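N-acetylcysteine deacetylase (Bacillus subtilis, PDB 1YSJ) probably catalyses the metal-dependent deacetylation of N-acetylcysteine to cysteine and acetate, a step that lets the bacterium use S-(2-succino)cysteine as its sulfur source. Local coordinates at residues R60-E65 with S130-A135; M136-R141 with G147-I152; I192-G197 with S389-E394; L325-E330 with V397-T402; Q232-L237 with A271-T276. The protein carries 1 engineered substitution. One frame throughout, in Å; residues are numbered along the deposited sequence.

Interaction 1 of 5, residues R60-E65 with S130-A135; sequences RWLEEE and SIIGTA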
# COMPACT_ATOMS: atom_id res chain seq x y z
N ARG A 60 37.62 -29.71 -6.35
CA ARG A 60 38.41 -30.46 -7.33
C ARG A 60 39.65 -29.69 -7.82
O ARG A 60 40.74 -30.25 -7.90
CB ARG A 60 37.52 -30.88 -8.51
CG ARG A 60 38.26 -31.23 -9.79
CD ARG A 60 37.40 -32.06 -10.74
NE ARG A 60 36.13 -31.42 -11.08
CZ ARG A 60 35.93 -30.60 -12.11
NH1 ARG A 60 36.94 -30.29 -12.92
NH2 ARG A 60 34.73 -30.09 -12.33
N TRP A 61 39.45 -28.42 -8.14
CA TRP A 61 40.52 -27.56 -8.69
C TRP A 61 41.67 -27.31 -7.71
O TRP A 61 42.84 -27.25 -8.13
CB TRP A 61 39.95 -26.24 -9.22
CG TRP A 61 39.09 -26.41 -10.46
CD1 TRP A 61 39.20 -27.38 -11.42
CD2 TRP A 61 38.01 -25.56 -10.87
NE1 TRP A 61 38.25 -27.20 -12.40
CE2 TRP A 61 37.51 -26.09 -12.09
CE3 TRP A 61 37.40 -24.42 -10.33
CZ2 TRP A 61 36.44 -25.51 -12.78
CZ3 TRP A 61 36.34 -23.84 -11.02
CH2 TRP A 61 35.86 -24.39 -12.23
N LEU A 62 41.35 -27.20 -6.43
CA LEU A 62 42.36 -27.03 -5.38
C LEU A 62 43.09 -28.35 -5.07
O LEU A 62 44.30 -28.35 -4.84
CB LEU A 62 41.73 -26.44 -4.11
CG LEU A 62 41.08 -25.06 -4.25
CD1 LEU A 62 40.05 -24.80 -3.15
CD2 LEU A 62 42.10 -23.93 -4.30
N GLU A 63 42.35 -29.45 -5.09
CA GLU A 63 42.94 -30.78 -4.87
C GLU A 63 43.81 -31.24 -6.04
O GLU A 63 44.67 -32.10 -5.87
CB GLU A 63 41.85 -31.81 -4.54
CG GLU A 63 41.32 -31.69 -3.11
CD GLU A 63 40.09 -32.54 -2.82
OE1 GLU A 63 39.35 -32.91 -3.77
OE2 GLU A 63 39.85 -32.84 -1.63
N GLU A 64 43.59 -30.65 -7.21
CA GLU A 64 44.45 -30.88 -8.37
C GLU A 64 45.89 -30.45 -8.08
O GLU A 64 46.84 -31.10 -8.50
CB GLU A 64 43.93 -30.12 -9.60
CG GLU A 64 42.96 -30.91 -10.48
CD GLU A 64 42.21 -30.03 -11.47
OE1 GLU A 64 42.63 -28.88 -11.71
OE2 GLU A 64 41.19 -30.51 -12.02
N GLU A 65 46.02 -29.34 -7.36
CA GLU A 65 47.33 -28.79 -7.03
C GLU A 65 47.74 -29.08 -5.59
O GLU A 65 48.63 -28.44 -5.04
CB GLU A 65 47.38 -27.29 -7.33
CG GLU A 65 47.25 -26.95 -8.83
CD GLU A 65 48.19 -27.77 -9.71
OE1 GLU A 65 49.42 -27.76 -9.47
OE2 GLU A 65 47.70 -28.43 -10.66
N SER A 130 40.00 -15.97 -9.53
CA SER A 130 41.16 -15.17 -9.09
C SER A 130 41.79 -15.71 -7.81
O SER A 130 43.00 -15.90 -7.75
CB SER A 130 40.76 -13.71 -8.86
OG SER A 130 40.48 -13.06 -10.08
N ILE A 131 40.95 -15.96 -6.80
CA ILE A 131 41.43 -16.42 -5.49
C ILE A 131 41.88 -17.89 -5.52
O ILE A 131 42.68 -18.32 -4.68
CB ILE A 131 40.37 -16.12 -4.37
CG1 ILE A 131 40.09 -14.62 -4.25
CG2 ILE A 131 40.80 -16.67 -3.00
CD1 ILE A 131 41.33 -13.73 -4.15
N ILE A 132 41.38 -18.66 -6.49
CA ILE A 132 41.93 -19.99 -6.74
C ILE A 132 43.33 -19.82 -7.32
O ILE A 132 44.27 -20.53 -6.93
CB ILE A 132 41.04 -20.85 -7.68
CG1 ILE A 132 39.75 -21.27 -6.96
CG2 ILE A 132 41.79 -22.09 -8.15
CD1 ILE A 132 38.72 -21.91 -7.88
N GLY A 133 43.47 -18.88 -8.25
CA GLY A 133 44.78 -18.49 -8.78
C GLY A 133 45.76 -18.15 -7.67
O GLY A 133 46.88 -18.68 -7.65
N THR A 134 45.34 -17.28 -6.76
CA THR A 134 46.15 -16.88 -5.60
C THR A 134 46.64 -18.10 -4.83
O THR A 134 47.83 -18.20 -4.50
CB THR A 134 45.36 -15.95 -4.66
OG1 THR A 134 44.98 -14.76 -5.37
CG2 THR A 134 46.19 -15.54 -3.44
N ALA A 135 45.73 -19.03 -4.54
CA ALA A 135 46.06 -20.25 -3.81
C ALA A 135 47.10 -21.07 -4.56
O ALA A 135 48.05 -21.59 -3.96
CB ALA A 135 44.80 -21.06 -3.54

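Interaction 2 of 5, residues M136-R141 with G147-I152; sequences MLLNQR and GTVRFI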
# COMPACT_ATOMS: atom_id res chain seq x y z
N MSE A 136 46.94 -21.17 -5.88
CA MSE A 136 47.88 -21.91 -6.73
C MSE A 136 49.27 -21.29 -6.75
O MSE A 136 50.27 -22.02 -6.70
CB MSE A 136 47.32 -22.06 -8.15
CG MSE A 136 46.17 -23.04 -8.23
SE MSE A 136 45.35 -23.17 -9.99
CE MSE A 136 43.94 -24.47 -9.57
N LEU A 137 49.34 -19.96 -6.81
CA LEU A 137 50.62 -19.25 -6.78
C LEU A 137 51.30 -19.36 -5.42
O LEU A 137 52.52 -19.50 -5.33
CB LEU A 137 50.43 -17.76 -7.12
CG LEU A 137 49.92 -17.32 -8.49
CD1 LEU A 137 49.69 -15.82 -8.48
CD2 LEU A 137 50.87 -17.71 -9.63
N LEU A 138 50.50 -19.30 -4.35
CA LEU A 138 51.04 -19.36 -3.00
C LEU A 138 51.45 -20.77 -2.62
O LEU A 138 52.33 -20.96 -1.78
CB LEU A 138 50.03 -18.80 -1.98
CG LEU A 138 49.92 -17.27 -1.89
CD1 LEU A 138 48.79 -16.87 -0.94
CD2 LEU A 138 51.24 -16.65 -1.45
N ASN A 139 50.81 -21.75 -3.26
CA ASN A 139 51.16 -23.16 -3.12
C ASN A 139 52.61 -23.46 -3.52
O ASN A 139 53.21 -24.41 -3.02
CB ASN A 139 50.19 -24.02 -3.95
CG ASN A 139 50.41 -25.51 -3.77
OD1 ASN A 139 50.49 -26.01 -2.65
ND2 ASN A 139 50.50 -26.23 -4.88
N GLN A 140 53.16 -22.64 -4.42
CA GLN A 140 54.54 -22.80 -4.87
C GLN A 140 55.47 -21.79 -4.19
O GLN A 140 56.62 -21.63 -4.60
CB GLN A 140 54.64 -22.66 -6.40
CG GLN A 140 53.65 -23.49 -7.21
CD GLN A 140 53.86 -25.00 -7.10
OE1 GLN A 140 52.90 -25.75 -6.95
NE2 GLN A 140 55.11 -25.44 -7.17
N ARG A 141 54.96 -21.12 -3.16
CA ARG A 141 55.71 -20.06 -2.46
C ARG A 141 55.62 -20.19 -0.93
O ARG A 141 55.71 -19.18 -0.21
CB ARG A 141 55.20 -18.68 -2.90
CG ARG A 141 55.57 -18.29 -4.32
CD ARG A 141 55.02 -16.91 -4.67
NE ARG A 141 55.70 -15.84 -3.93
CZ ARG A 141 55.29 -14.57 -3.90
NH1 ARG A 141 54.20 -14.19 -4.55
NH2 ARG A 141 55.98 -13.67 -3.20
N GLY A 147 53.59 -17.93 8.10
CA GLY A 147 52.36 -18.32 8.73
C GLY A 147 51.45 -19.04 7.77
O GLY A 147 51.91 -19.78 6.91
N THR A 148 50.15 -18.79 7.91
CA THR A 148 49.14 -19.58 7.22
C THR A 148 48.10 -18.70 6.54
O THR A 148 47.65 -17.70 7.10
CB THR A 148 48.47 -20.56 8.20
OG1 THR A 148 49.46 -21.45 8.73
CG2 THR A 148 47.36 -21.37 7.53
N VAL A 149 47.75 -19.07 5.31
CA VAL A 149 46.65 -18.42 4.61
C VAL A 149 45.46 -19.37 4.51
O VAL A 149 45.56 -20.47 3.95
CB VAL A 149 47.04 -17.91 3.19
CG1 VAL A 149 45.88 -17.16 2.56
CG2 VAL A 149 48.28 -17.02 3.26
N ARG A 150 44.34 -18.94 5.07
CA ARG A 150 43.10 -19.67 4.96
C ARG A 150 42.26 -19.05 3.83
O ARG A 150 42.07 -17.84 3.79
CB ARG A 150 42.35 -19.63 6.29
CG ARG A 150 41.33 -20.73 6.47
CD ARG A 150 40.89 -20.80 7.92
NE ARG A 150 41.91 -21.41 8.77
CZ ARG A 150 41.88 -21.41 10.10
NH1 ARG A 150 40.90 -20.81 10.76
NH2 ARG A 150 42.86 -22.02 10.78
N PHE A 151 41.80 -19.89 2.90
CA PHE A 151 40.97 -19.42 1.79
C PHE A 151 39.50 -19.73 2.04
O PHE A 151 39.12 -20.86 2.37
CB PHE A 151 41.43 -20.02 0.46
CG PHE A 151 42.83 -19.62 0.08
CD1 PHE A 151 43.93 -20.33 0.57
CD2 PHE A 151 43.04 -18.53 -0.75
CE1 PHE A 151 45.22 -19.96 0.22
CE2 PHE A 151 44.33 -18.15 -1.10
CZ PHE A 151 45.42 -18.86 -0.61
N ILE A 152 38.67 -18.70 1.88
CA ILE A 152 37.25 -18.77 2.15
C ILE A 152 36.47 -18.56 0.86
O ILE A 152 36.49 -17.46 0.28
CB ILE A 152 36.82 -17.72 3.23
CG1 ILE A 152 37.56 -17.98 4.54
CG2 ILE A 152 35.31 -17.72 3.44
CD1 ILE A 152 37.49 -16.84 5.53

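Interaction 3 of 5, residues I192-G197 with S389-E394; sequences IGVKEG and SQYFAE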
# COMPACT_ATOMS: atom_id res chain seq x y z
N ILE A 192 43.98 -1.17 -8.54
CA ILE A 192 43.37 -1.63 -7.30
C ILE A 192 42.90 -0.40 -6.49
O ILE A 192 43.67 0.54 -6.27
CB ILE A 192 44.37 -2.50 -6.47
CG1 ILE A 192 44.70 -3.81 -7.20
CG2 ILE A 192 43.82 -2.84 -5.09
CD1 ILE A 192 45.95 -3.79 -8.05
N GLY A 193 41.63 -0.41 -6.08
CA GLY A 193 41.05 0.70 -5.31
C GLY A 193 41.28 0.54 -3.82
O GLY A 193 40.87 -0.46 -3.23
N VAL A 194 41.91 1.54 -3.21
CA VAL A 194 42.41 1.44 -1.84
C VAL A 194 42.03 2.64 -0.97
O VAL A 194 42.35 3.79 -1.30
CB VAL A 194 43.97 1.25 -1.85
CG1 VAL A 194 44.55 1.37 -0.45
CG2 VAL A 194 44.36 -0.10 -2.46
N LYS A 195 41.36 2.37 0.15
CA LYS A 195 41.13 3.38 1.20
C LYS A 195 41.00 2.75 2.59
O LYS A 195 40.54 1.62 2.73
CB LYS A 195 39.91 4.27 0.89
CG LYS A 195 38.56 3.64 1.23
CD LYS A 195 37.38 4.57 0.89
CE LYS A 195 37.37 5.85 1.74
NZ LYS A 195 37.21 5.59 3.20
N GLU A 196 41.41 3.50 3.62
CA GLU A 196 41.15 3.10 5.01
C GLU A 196 39.75 3.57 5.42
O GLU A 196 39.19 4.49 4.82
CB GLU A 196 42.25 3.61 5.97
CG GLU A 196 42.29 5.12 6.23
CD GLU A 196 43.62 5.62 6.81
OE1 GLU A 196 44.16 5.02 7.77
OE2 GLU A 196 44.13 6.65 6.32
N GLY A 197 39.18 2.92 6.44
CA GLY A 197 37.86 3.29 6.95
C GLY A 197 36.71 2.83 6.07
O GLY A 197 36.83 1.83 5.34
N SER A 389 44.90 -12.34 -8.97
CA SER A 389 45.52 -13.54 -8.40
C SER A 389 46.91 -13.21 -7.85
O SER A 389 47.25 -13.61 -6.73
CB SER A 389 45.57 -14.69 -9.41
OG SER A 389 46.18 -14.29 -10.62
N GLN A 390 47.68 -12.46 -8.63
CA GLN A 390 49.01 -12.00 -8.25
C GLN A 390 48.98 -11.02 -7.08
O GLN A 390 49.83 -11.09 -6.18
CB GLN A 390 49.73 -11.35 -9.44
CG GLN A 390 50.00 -12.27 -10.62
CD GLN A 390 50.88 -11.62 -11.69
OE1 GLN A 390 51.56 -12.31 -12.45
NE2 GLN A 390 50.88 -10.29 -11.73
N TYR A 391 48.01 -10.10 -7.10
CA TYR A 391 47.88 -9.08 -6.07
C TYR A 391 47.71 -9.67 -4.67
O TYR A 391 48.40 -9.28 -3.73
CB TYR A 391 46.72 -8.13 -6.37
CG TYR A 391 46.55 -7.05 -5.33
CD1 TYR A 391 47.40 -5.95 -5.30
CD2 TYR A 391 45.55 -7.14 -4.36
CE1 TYR A 391 47.26 -4.95 -4.33
CE2 TYR A 391 45.39 -6.15 -3.39
CZ TYR A 391 46.25 -5.06 -3.39
OH TYR A 391 46.11 -4.07 -2.44
N PHE A 392 46.77 -10.61 -4.54
CA PHE A 392 46.46 -11.21 -3.25
C PHE A 392 47.52 -12.20 -2.79
O PHE A 392 47.69 -12.42 -1.59
CB PHE A 392 45.07 -11.86 -3.28
CG PHE A 392 43.96 -10.87 -3.11
CD1 PHE A 392 43.37 -10.25 -4.21
CD2 PHE A 392 43.50 -10.53 -1.84
CE1 PHE A 392 42.35 -9.32 -4.05
CE2 PHE A 392 42.47 -9.60 -1.67
CZ PHE A 392 41.90 -8.99 -2.77
N ALA A 393 48.25 -12.79 -3.74
CA ALA A 393 49.40 -13.62 -3.42
C ALA A 393 50.52 -12.78 -2.82
O ALA A 393 51.15 -13.18 -1.84
CB ALA A 393 49.89 -14.37 -4.65
N GLU A 394 50.76 -11.60 -3.40
CA GLU A 394 51.81 -10.72 -2.91
C GLU A 394 51.41 -10.03 -1.61
O GLU A 394 52.23 -9.87 -0.70
CB GLU A 394 52.21 -9.69 -3.97
CG GLU A 394 53.61 -9.12 -3.78
CD GLU A 394 54.72 -10.17 -3.88
OE1 GLU A 394 54.60 -11.10 -4.71
OE2 GLU A 394 55.72 -10.04 -3.14

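Interaction 4 of 5, residues L325-E330 with V397-T402; sequences LNAASE and VIVLET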
# COMPACT_ATOMS: atom_id res chain seq x y z
N LEU A 325 46.89 -0.71 5.14
CA LEU A 325 46.91 0.26 4.05
C LEU A 325 48.25 0.25 3.31
O LEU A 325 48.28 0.15 2.08
CB LEU A 325 46.60 1.67 4.59
CG LEU A 325 46.40 2.82 3.60
CD1 LEU A 325 45.17 2.59 2.74
CD2 LEU A 325 46.28 4.13 4.37
N ASN A 326 49.34 0.33 4.06
CA ASN A 326 50.69 0.28 3.50
C ASN A 326 50.94 -1.00 2.70
O ASN A 326 51.47 -0.95 1.59
CB ASN A 326 51.75 0.44 4.60
CG ASN A 326 51.89 1.89 5.08
OD1 ASN A 326 52.83 2.21 5.80
ND2 ASN A 326 50.95 2.75 4.69
N ALA A 327 50.55 -2.14 3.27
CA ALA A 327 50.66 -3.44 2.62
C ALA A 327 49.85 -3.52 1.32
O ALA A 327 50.33 -4.07 0.32
CB ALA A 327 50.23 -4.55 3.57
N ALA A 328 48.64 -2.97 1.35
CA ALA A 328 47.76 -2.96 0.18
C ALA A 328 48.36 -2.16 -0.97
O ALA A 328 48.16 -2.50 -2.13
CB ALA A 328 46.38 -2.42 0.55
N SER A 329 49.10 -1.11 -0.63
CA SER A 329 49.76 -0.25 -1.61
C SER A 329 51.04 -0.87 -2.17
O SER A 329 51.28 -0.83 -3.38
CB SER A 329 50.09 1.12 -1.00
OG SER A 329 48.91 1.80 -0.59
N GLU A 330 51.87 -1.44 -1.29
CA GLU A 330 53.15 -2.01 -1.71
C GLU A 330 53.01 -3.32 -2.49
O GLU A 330 53.90 -3.67 -3.27
CB GLU A 330 54.14 -2.14 -0.54
CG GLU A 330 53.71 -3.06 0.61
CD GLU A 330 54.71 -3.03 1.78
OE1 GLU A 330 54.37 -2.48 2.85
OE2 GLU A 330 55.84 -3.55 1.61
N VAL A 397 51.86 -12.49 1.39
CA VAL A 397 53.27 -12.56 1.78
C VAL A 397 53.69 -11.32 2.58
O VAL A 397 54.36 -11.44 3.61
CB VAL A 397 54.20 -12.74 0.54
CG1 VAL A 397 55.67 -12.65 0.94
CG2 VAL A 397 53.91 -14.07 -0.15
N ILE A 398 53.27 -10.14 2.12
CA ILE A 398 53.62 -8.88 2.76
C ILE A 398 52.95 -8.72 4.13
O ILE A 398 53.61 -8.31 5.10
CB ILE A 398 53.28 -7.66 1.86
CG1 ILE A 398 54.20 -7.63 0.64
CG2 ILE A 398 53.42 -6.35 2.64
CD1 ILE A 398 53.74 -6.73 -0.47
N VAL A 399 51.66 -9.05 4.21
CA VAL A 399 50.93 -8.97 5.48
C VAL A 399 51.56 -9.87 6.54
O VAL A 399 51.83 -9.42 7.66
CB VAL A 399 49.42 -9.27 5.31
CG1 VAL A 399 48.73 -9.37 6.67
CG2 VAL A 399 48.76 -8.19 4.49
N LEU A 400 51.83 -11.13 6.18
CA LEU A 400 52.41 -12.10 7.11
C LEU A 400 53.82 -11.74 7.59
O LEU A 400 54.26 -12.21 8.64
CB LEU A 400 52.37 -13.52 6.52
CG LEU A 400 51.01 -14.21 6.41
CD1 LEU A 400 51.12 -15.50 5.61
CD2 LEU A 400 50.38 -14.48 7.78
N GLU A 401 54.52 -10.90 6.82
CA GLU A 401 55.83 -10.38 7.22
C GLU A 401 55.72 -9.42 8.40
O GLU A 401 56.59 -9.40 9.27
CB GLU A 401 56.51 -9.65 6.05
CG GLU A 401 57.19 -10.55 5.02
CD GLU A 401 57.63 -9.80 3.76
OE1 GLU A 401 57.47 -8.56 3.70
OE2 GLU A 401 58.13 -10.46 2.82
N THR A 402 54.65 -8.62 8.42
CA THR A 402 54.49 -7.55 9.40
C THR A 402 53.43 -7.81 10.47
O THR A 402 53.45 -7.18 11.53
CB THR A 402 54.22 -6.18 8.72
OG1 THR A 402 53.43 -6.37 7.54
CG2 THR A 402 55.52 -5.51 8.33

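Interaction 5 of 5, residues Q232-L237 with A271-T276; sequences QIISGL and AEMEGT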
# COMPACT_ATOMS: atom_id res chain seq x y z
N GLN A 232 3.18 13.03 5.97
CA GLN A 232 4.12 13.98 6.57
C GLN A 232 5.39 13.28 7.03
O GLN A 232 6.48 13.86 6.96
CB GLN A 232 3.47 14.68 7.78
CG GLN A 232 2.23 15.50 7.47
CD GLN A 232 2.50 16.99 7.46
OE1 GLN A 232 3.34 17.48 6.71
NE2 GLN A 232 1.78 17.72 8.30
N ILE A 233 5.24 12.05 7.50
CA ILE A 233 6.36 11.23 7.95
C ILE A 233 7.27 10.84 6.78
O ILE A 233 8.49 10.80 6.93
CB ILE A 233 5.88 9.98 8.74
CG1 ILE A 233 5.27 10.41 10.07
CG2 ILE A 233 7.02 9.00 8.98
CD1 ILE A 233 4.39 9.38 10.74
N ILE A 234 6.67 10.58 5.62
CA ILE A 234 7.43 10.36 4.39
C ILE A 234 8.30 11.58 4.07
O ILE A 234 9.49 11.44 3.78
CB ILE A 234 6.49 10.04 3.19
CG1 ILE A 234 5.85 8.66 3.35
CG2 ILE A 234 7.25 10.14 1.85
CD1 ILE A 234 4.62 8.44 2.48
N SER A 235 7.71 12.76 4.14
CA SER A 235 8.40 14.01 3.84
C SER A 235 9.42 14.35 4.93
O SER A 235 10.44 14.98 4.67
CB SER A 235 7.40 15.15 3.67
OG SER A 235 6.37 14.79 2.77
N GLY A 236 9.12 13.92 6.16
CA GLY A 236 10.00 14.14 7.30
C GLY A 236 11.22 13.24 7.28
O GLY A 236 12.33 13.69 7.58
N LEU A 237 11.02 11.97 6.94
CA LEU A 237 12.10 10.98 6.94
C LEU A 237 12.92 11.01 5.65
O LEU A 237 14.14 11.23 5.69
CB LEU A 237 11.56 9.57 7.16
CG LEU A 237 10.78 9.17 8.41
CD1 LEU A 237 10.29 7.75 8.23
CD2 LEU A 237 11.61 9.30 9.68
N ALA A 271 -1.80 2.73 8.52
CA ALA A 271 -0.90 2.98 7.41
C ALA A 271 0.47 2.40 7.77
O ALA A 271 1.00 2.66 8.85
CB ALA A 271 -0.80 4.47 7.12
N GLU A 272 1.03 1.59 6.87
CA GLU A 272 2.36 1.03 7.09
C GLU A 272 3.36 1.44 6.02
O GLU A 272 2.99 1.65 4.86
CB GLU A 272 2.33 -0.49 7.28
CG GLU A 272 1.93 -1.30 6.04
CD GLU A 272 1.99 -2.81 6.26
OE1 GLU A 272 2.19 -3.25 7.42
OE2 GLU A 272 1.84 -3.57 5.28
N MSE A 273 4.61 1.58 6.42
CA MSE A 273 5.70 1.84 5.49
C MSE A 273 6.97 1.11 5.92
O MSE A 273 7.19 0.85 7.11
CB MSE A 273 5.96 3.34 5.34
CG MSE A 273 6.52 4.04 6.57
SE MSE A 273 6.53 5.98 6.36
CE MSE A 273 4.65 6.31 6.61
N GLU A 274 7.79 0.75 4.94
CA GLU A 274 9.09 0.15 5.23
C GLU A 274 10.15 0.60 4.23
O GLU A 274 9.83 1.15 3.18
CB GLU A 274 9.00 -1.39 5.34
CG GLU A 274 8.75 -2.16 4.04
CD GLU A 274 8.85 -3.67 4.22
OE1 GLU A 274 8.14 -4.41 3.51
OE2 GLU A 274 9.64 -4.14 5.08
N GLY A 275 11.41 0.37 4.59
CA GLY A 275 12.53 0.78 3.76
C GLY A 275 13.87 0.50 4.41
O GLY A 275 13.97 -0.26 5.38
N THR A 276 14.90 1.15 3.88
CA THR A 276 16.26 0.93 4.34
C THR A 276 16.95 2.22 4.75
O THR A 276 16.66 3.29 4.22
CB THR A 276 17.14 0.23 3.27
OG1 THR A 276 16.98 0.90 2.02
CG2 THR A 276 16.76 -1.22 3.12

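Interaction 1 of 5, residues R60-E65 with S130-A135
Trp61 and Ile132 make the tightest touch between helix 52-64 and helix 124-139. The methyl CD1 of Ile132 comes to CE3 of Trp61 at 3.7 Å. It arrives at the edge of the indole, near the ring plane, on the six-membered side. The two side chains cross obliquely. In Ile132, CG1 is anti to the carbonyl carbon (chi1 -71°) and CG2 is anti to the backbone N. One branch thus serves Trp61 and the other serves Leu62. CD2 of Leu62 lies 4.3 Å from CG2 of Ile132. The same CD2 meets CB of Ala135 at 4.0 Å, one helical turn further on. All four residues are buried.

The segments 60-64 and 130-135 run nearly parallel, at 19°, with their axes 10.6 Å apart. Both belong to the helical cover on the mixed sheet of the metal-binding domain of this M20 peptidase. On the sheet side, Leu62 packs on Phe153, Val79 and Ala81, while Trp61 and Ile132 share Met37 of helix 28-43. Helix 124-139 begins at the nickel ligand His124, whose side chain is about 11 Å from that of Ile132.

The far side of helix 52-64 is polar and loose. Arg60, Glu63 and Glu64 are exposed to solvent. OE2 of Glu64 reaches back to the Trp61 ring, in plane with its edge, near CD1 of the five-membered ring and so away from the Ile132 methyl. At the end of the helix Glu65 forms a salt bridge with Arg33.

Interaction 2 of 5, residues M136-R141 with G147-I152
Leu138 and Phe151 each hold CG anti to the carbonyl carbon, with chi1 at -78° and -63°. In Leu138 this torsion sends the isobutyl end from helix 124-139 toward strand 148-154. In Phe151 it lifts the ring off the strand toward the helix. The two groups meet at CD1 of Leu138 and CZ of Phe151, 3.9 Å apart. The methyl sits at the edge of the ring, near its plane, rather than over a face. The same CD1 reaches CG2 of Val149 at 4.2 Å, so one methyl touches two residues of the strand.

Val149 and Phe151 are two positions apart and project from the same side of the strand. They also pack on each other. CG1 of Val149 lies 3.6 Å above the plane of the Phe151 ring, offset toward the rim. That leaves one face of the ring resting on its own strand while the edge meets the helix. The contact is small and wholly apolar, and all three residues are buried.

Arg150 lies between the two and projects to the other side of the sheet. There its NE forms a salt bridge with Glu82, and its NH1 bonds to the carbonyls of Val171 and Asn173.

Strands 91-97 and 148-154 are parallel neighbours, and helix 124-139 joins them in a beta-alpha-beta crossover. Phe151 packs on Ile83 of strand 79-84 and Val149 on Ile94 of strand 91-97. Leu138 is flanked by Ala393, Ala396 and Val397 of helix 384-402.

Interaction 3 of 5, residues I192-G197 with S389-E394
Ile192 lies over one face of the Tyr391 ring, which joins strand 191-194 to helix 384-402. Along the helix, Ser389 comes first, its OG bonded back to the Leu385 carbonyl of the same helix. Tyr391 follows two residues on and carries the contact. Its CG is anti to the backbone N (chi1 -180°), which carries the ring out to the strand. CG1 of Ile192 is 4.0 Å from the centroid of the Tyr391 ring and 13° off its normal, a CH-pi contact. CG2 of Ile192 sits at CZ of Tyr391, 3.7 Å away, and CD1 of Ile192 at CD1 of Tyr391, 3.8 Å away.

Strand 191-194 runs between 360-366 and 338-341 in the mixed sheet, and helix 384-402 packs on one side of that sheet. The Tyr391 hydroxyl stays on the helix side of the strand and hydrogen-bonds to the Ala328 carbonyl of helix 325-334. A phenylalanine here would probably leave that carbonyl without its hydroxyl partner and the ring less firmly fixed over Ile192.

Phe392 puts CD1 at the edge of the Tyr391 ring, in its plane. Glu394 forms a salt bridge with Arg334.

Interaction 4 of 5, residues L325-E330 with V397-T402
Ile398 fits against Ala327 and Glu330 through its two methyl-bearing branches. Its CG2, anti to the backbone N, lies 3.8 Å from CB of Ala327. Its CD1 comes 3.8 Å from CG of Glu330. CG of Glu330 stands between the backbone N and the carbonyl carbon (chi1 61°), the crowded position. From there the chain runs extended across Ile398 and brings CD of Glu330 to 3.7 Å from CG2 of Ile398. The carboxylate thus lies beside a methyl, at the partly exposed edge. With an alanine for Glu330, the chain across Ile398 is gone, which is likely to leave CD1 without its CG neighbour and open a gap at that edge. CG2 of Val399 adds a touch on CB of Ala327 at 4.0 Å.

Two hydroxyls turn back on their own helices. Ser329 OG bonds to the Leu325 carbonyl O at 3.2 Å, and Ser329 N reaches that oxygen from the opposite face of its plane. Thr402 OG1 bonds to the Ile398 carbonyl O.

Segments 325-330 and 397-402, of helices 325-334 and 384-402, cross at 145° with their axes 9.5 Å apart. Ile398 also packs on Ala331 and Arg334, while Ala328 turns to Phe361 of strand 360-366.

Interaction 5 of 5, residues Q232-L237 with A271-T276
Met273, deposited as selenomethionine, meets Ile233 and Ile234 through apolar atoms, with no aromatic ring between them. The flat groups nearby are the carboxylates of Glu272 and Glu274. They leave strand 270-278 on the side opposite to Met273, and both form salt bridges with Arg257 of strand 252-260. Over residues 272-274, one side of the strand is therefore charged and the other apolar.

On the apolar side Met273 reaches across to helix 226-237. Its CG stands between the backbone N and the carbonyl carbon (chi1 68°), and the chain bends at chi3 (75°). The bend lays CE alongside the helix, with SE making the nearer contacts. SE of Met273 lies 4.0 Å from CG2 of Ile233. It lies 4.1 Å from CG1 of Ile234, on the next residue. CE of Met273 also reaches CG1 of Ile234, at 4.2 Å. The two isoleucines thus receive the selenium between them. All three residues are buried, and the contacts are loose van der Waals ones.

Further apolar neighbours surround the group. Met273 packs on Ile208 and Val258 of the adjoining strands, and Ile233 on Ile210 and on Ile299 of helix 282-302. On the outer side of the helix, Gln232 and Ser235 pack on Ser235 and Gln232 of the second subunit.

Helices 226-237 and 282-302 pack on a four-stranded antiparallel sheet of order 2-3-1-4. This is the ferredoxin-like beta-alpha-beta-beta-alpha-beta fold of the M20 dimerisation domain, and the contact joins its first helix to its third strand.

Overall arrangement
Interactions 1 to 4 lie in the metal-binding domain and interaction 5 in the dimerisation domain, with its centre about 40 to 49 Å from theirs. Interactions 1 and 2 share helix 124-139, their centres about 9 Å apart. Interactions 3 and 4 share helix 384-402, also with centres about 9 Å apart. The pairs are tied by the salt bridge between Arg141 NH1 and Glu394 OE1, at 3.1 Å, and by Thr134 OG1 to Ser389 O, at 2.9 Å. The two nickel ions are held by Cys122, His124, Glu158, His182 and His374. Interaction 3 lies near this site, with the Ile192 side chain about 10 Å from that of His182; interaction 1 comes within about 11 Å of His124.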